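Local coordinates for hypothetical protein TTHA1013 (Thermus thermophilus, PDB 1WV8), which is of unknown function but belongs to the DUF1902 family, grouped with MetJ/Arc-like repressors, and forms a dimer in the crystal assembly, at residues W17-D22 with L27-A32. Numbering follows the deposited sequence.
Sequences WVAESD and LATEAA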
loop_
_atom_site.group_PDB
_atom_site.type_symbol
_atom_site.label_atom_id
_atom_site.label_comp_id
_atom_site.label_asym_id
_atom_site.label_seq_id
_atom_site.Cartn_x
_atom_site.Cartn_y
_atom_site.Cartn_z
ATOM N N TRP A 17 -10.652 -6.084 -2.814
ATOM C CA TRP A 17 -9.940 -4.811 -2.750
ATOM C C TRP A 17 -10.144 -4.240 -4.130
ATOM O O TRP A 17 -10.039 -4.964 -5.113
ATOM C CB TRP A 17 -8.439 -5.019 -2.505
ATOM C CG TRP A 17 -8.102 -5.392 -1.103
ATOM C CD1 TRP A 17 -7.958 -6.659 -0.589
ATOM C CD2 TRP A 17 -7.839 -4.489 -0.034
ATOM N NE1 TRP A 17 -7.612 -6.587 0.740
ATOM C CE2 TRP A 17 -7.535 -5.266 1.103
ATOM C CE3 TRP A 17 -7.835 -3.094 0.075
ATOM C CZ2 TRP A 17 -7.222 -4.683 2.340
ATOM C CZ3 TRP A 17 -7.527 -2.522 1.300
ATOM C CH2 TRP A 17 -7.224 -3.318 2.416
ATOM N N VAL A 18 -10.421 -2.946 -4.213
ATOM C CA VAL A 18 -10.684 -2.317 -5.499
ATOM C C VAL A 18 -9.668 -1.245 -5.828
ATOM O O VAL A 18 -9.428 -0.354 -5.028
ATOM C CB VAL A 18 -12.100 -1.693 -5.496
ATOM C CG1 VAL A 18 -12.301 -0.828 -6.727
ATOM C CG2 VAL A 18 -13.134 -2.803 -5.438
ATOM N N ALA A 19 -9.092 -1.326 -7.021
ATOM C CA ALA A 19 -8.074 -0.366 -7.424
ATOM C C ALA A 19 -8.663 0.954 -7.905
ATOM O O ALA A 19 -9.674 0.987 -8.605
ATOM C CB ALA A 19 -7.206 -0.973 -8.506
ATOM N N GLU A 20 -8.009 2.042 -7.525
ATOM C CA GLU A 20 -8.432 3.378 -7.914
ATOM C C GLU A 20 -7.187 4.228 -8.144
ATOM O O GLU A 20 -6.302 4.271 -7.298
ATOM C CB GLU A 20 -9.283 4.001 -6.800
ATOM C CG GLU A 20 -9.709 5.438 -7.043
ATOM C CD GLU A 20 -10.498 5.598 -8.332
ATOM O OE1 GLU A 20 -11.082 4.594 -8.802
ATOM O OE2 GLU A 20 -10.531 6.729 -8.870
ATOM N N SER A 21 -7.109 4.916 -9.276
ATOM C CA SER A 21 -5.938 5.739 -9.521
ATOM C C SER A 21 -6.184 6.998 -10.331
ATOM O O SER A 21 -6.829 6.966 -11.368
ATOM C CB SER A 21 -4.855 4.921 -10.218
ATOM O OG SER A 21 -3.682 5.700 -10.383
ATOM N N ASP A 22 -5.636 8.106 -9.852
ATOM C CA ASP A 22 -5.760 9.387 -10.530
ATOM C C ASP A 22 -4.599 9.537 -11.522
ATOM O O ASP A 22 -4.613 10.427 -12.378
ATOM C CB ASP A 22 -5.721 10.526 -9.508
ATOM C CG ASP A 22 -6.264 11.824 -10.062
ATOM O OD1 ASP A 22 -7.472 11.871 -10.381
ATOM O OD2 ASP A 22 -5.488 12.796 -10.183
ATOM N N LEU A 27 -8.610 2.823 -15.112
ATOM C CA LEU A 27 -8.261 1.702 -14.253
ATOM C C LEU A 27 -9.494 1.194 -13.521
ATOM O O LEU A 27 -10.131 1.918 -12.752
ATOM C CB LEU A 27 -7.179 2.099 -13.240
ATOM C CG LEU A 27 -6.816 1.009 -12.224
ATOM C CD1 LEU A 27 -6.485 -0.300 -12.943
ATOM C CD2 LEU A 27 -5.635 1.472 -11.386
ATOM N N ALA A 28 -9.833 -0.061 -13.778
ATOM C CA ALA A 28 -10.980 -0.679 -13.139
ATOM C C ALA A 28 -10.608 -2.125 -12.866
ATOM O O ALA A 28 -10.642 -2.961 -13.769
ATOM C CB ALA A 28 -12.190 -0.602 -14.055
ATOM N N THR A 29 -10.232 -2.420 -11.628
ATOM C CA THR A 29 -9.847 -3.785 -11.289
ATOM C C THR A 29 -9.848 -4.044 -9.788
ATOM O O THR A 29 -9.631 -3.133 -8.985
ATOM C CB THR A 29 -8.447 -4.118 -11.872
ATOM O OG1 THR A 29 -8.049 -5.427 -11.445
ATOM C CG2 THR A 29 -7.411 -3.086 -11.419
ATOM N N GLU A 30 -10.103 -5.293 -9.414
ATOM C CA GLU A 30 -10.133 -5.679 -8.009
ATOM C C GLU A 30 -9.639 -7.113 -7.873
ATOM O O GLU A 30 -9.436 -7.795 -8.872
ATOM C CB GLU A 30 -11.556 -5.591 -7.449
ATOM C CG GLU A 30 -12.470 -6.670 -7.987
ATOM C CD GLU A 30 -13.293 -6.201 -9.162
ATOM O OE1 GLU A 30 -12.755 -5.478 -10.024
ATOM O OE2 GLU A 30 -14.483 -6.566 -9.218
ATOM N N ALA A 31 -9.472 -7.559 -6.627
ATOM C CA ALA A 31 -9.000 -8.906 -6.324
ATOM C C ALA A 31 -9.263 -9.221 -4.855
ATOM O O ALA A 31 -9.267 -8.324 -4.010
ATOM C CB ALA A 31 -7.489 -9.018 -6.627
ATOM N N ALA A 32 -9.478 -10.499 -4.559
ATOM C CA ALA A 32 -9.735 -10.954 -3.196
ATOM C C ALA A 32 -8.627 -10.599 -2.206
ATOM O O ALA A 32 -8.891 -10.395 -1.031
ATOM C CB ALA A 32 -9.965 -12.464 -3.191
HETATM O O HOH W 1 -9.184 4.618 -11.253
#
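The backbone N of Ala19 gives the shortest bond between the two segments, 2.7 Å to Thr29 O, and lies almost on the extension of the Thr29 C=O bond (C=O...N 174°). Trp17 and Ala31 form an antiparallel hydrogen-bonded pair: Trp17 N reaches Ala31 O at 2.9 Å, tilted 31° from the carbonyl plane, whereas the return bond from Ala31 N is less sure, because the position of Trp17 O is uncertain. Between this pair and the Ala19-Thr29 bond, Val18 and Glu30 form a non-hydrogen-bonded pair whose side chains lie side by side on one face of the sheet, Val18 CG2 lying 3.8 Å from Glu30 CB before the carboxylate leads away.

Beyond Ala19 the two chains part, and water takes over from direct pairing. A single molecule accepts from Ser21 N at 2.9 Å and approaches Leu27 O at 3.2 Å, with a weak link to Glu20 OE1. Apolar groups meet beside this bridge. A chi1 of 176° swings the Leu27 side chain away from its own backbone N and carries CD2 to Ser21 CB, at 3.7 Å, and against Ala19 CB. The same Ala19 methyl touches Thr29 CG2 at 3.6 Å, while Ser21 OG turns to Lys5 O and the N of Asp23. At the other end the Trp17 indole presents its CD1 edge to Ala31 O and Ala32 O, close to the ring plane; the ring also meets Trp10 and packs on Glu35 of the second subunit.

This hairpin adds the short strand 30-31 to the edge of the chain's sheet, whose strand 16-20 pairs on its other side with strand 3-11, while Thr29 and Ala31 touch helix 34-51. Direct backbone bonds thus hold the register from Trp17 to Ala19, whereas a water and small apolar contacts join the two chains where they diverge toward the turn.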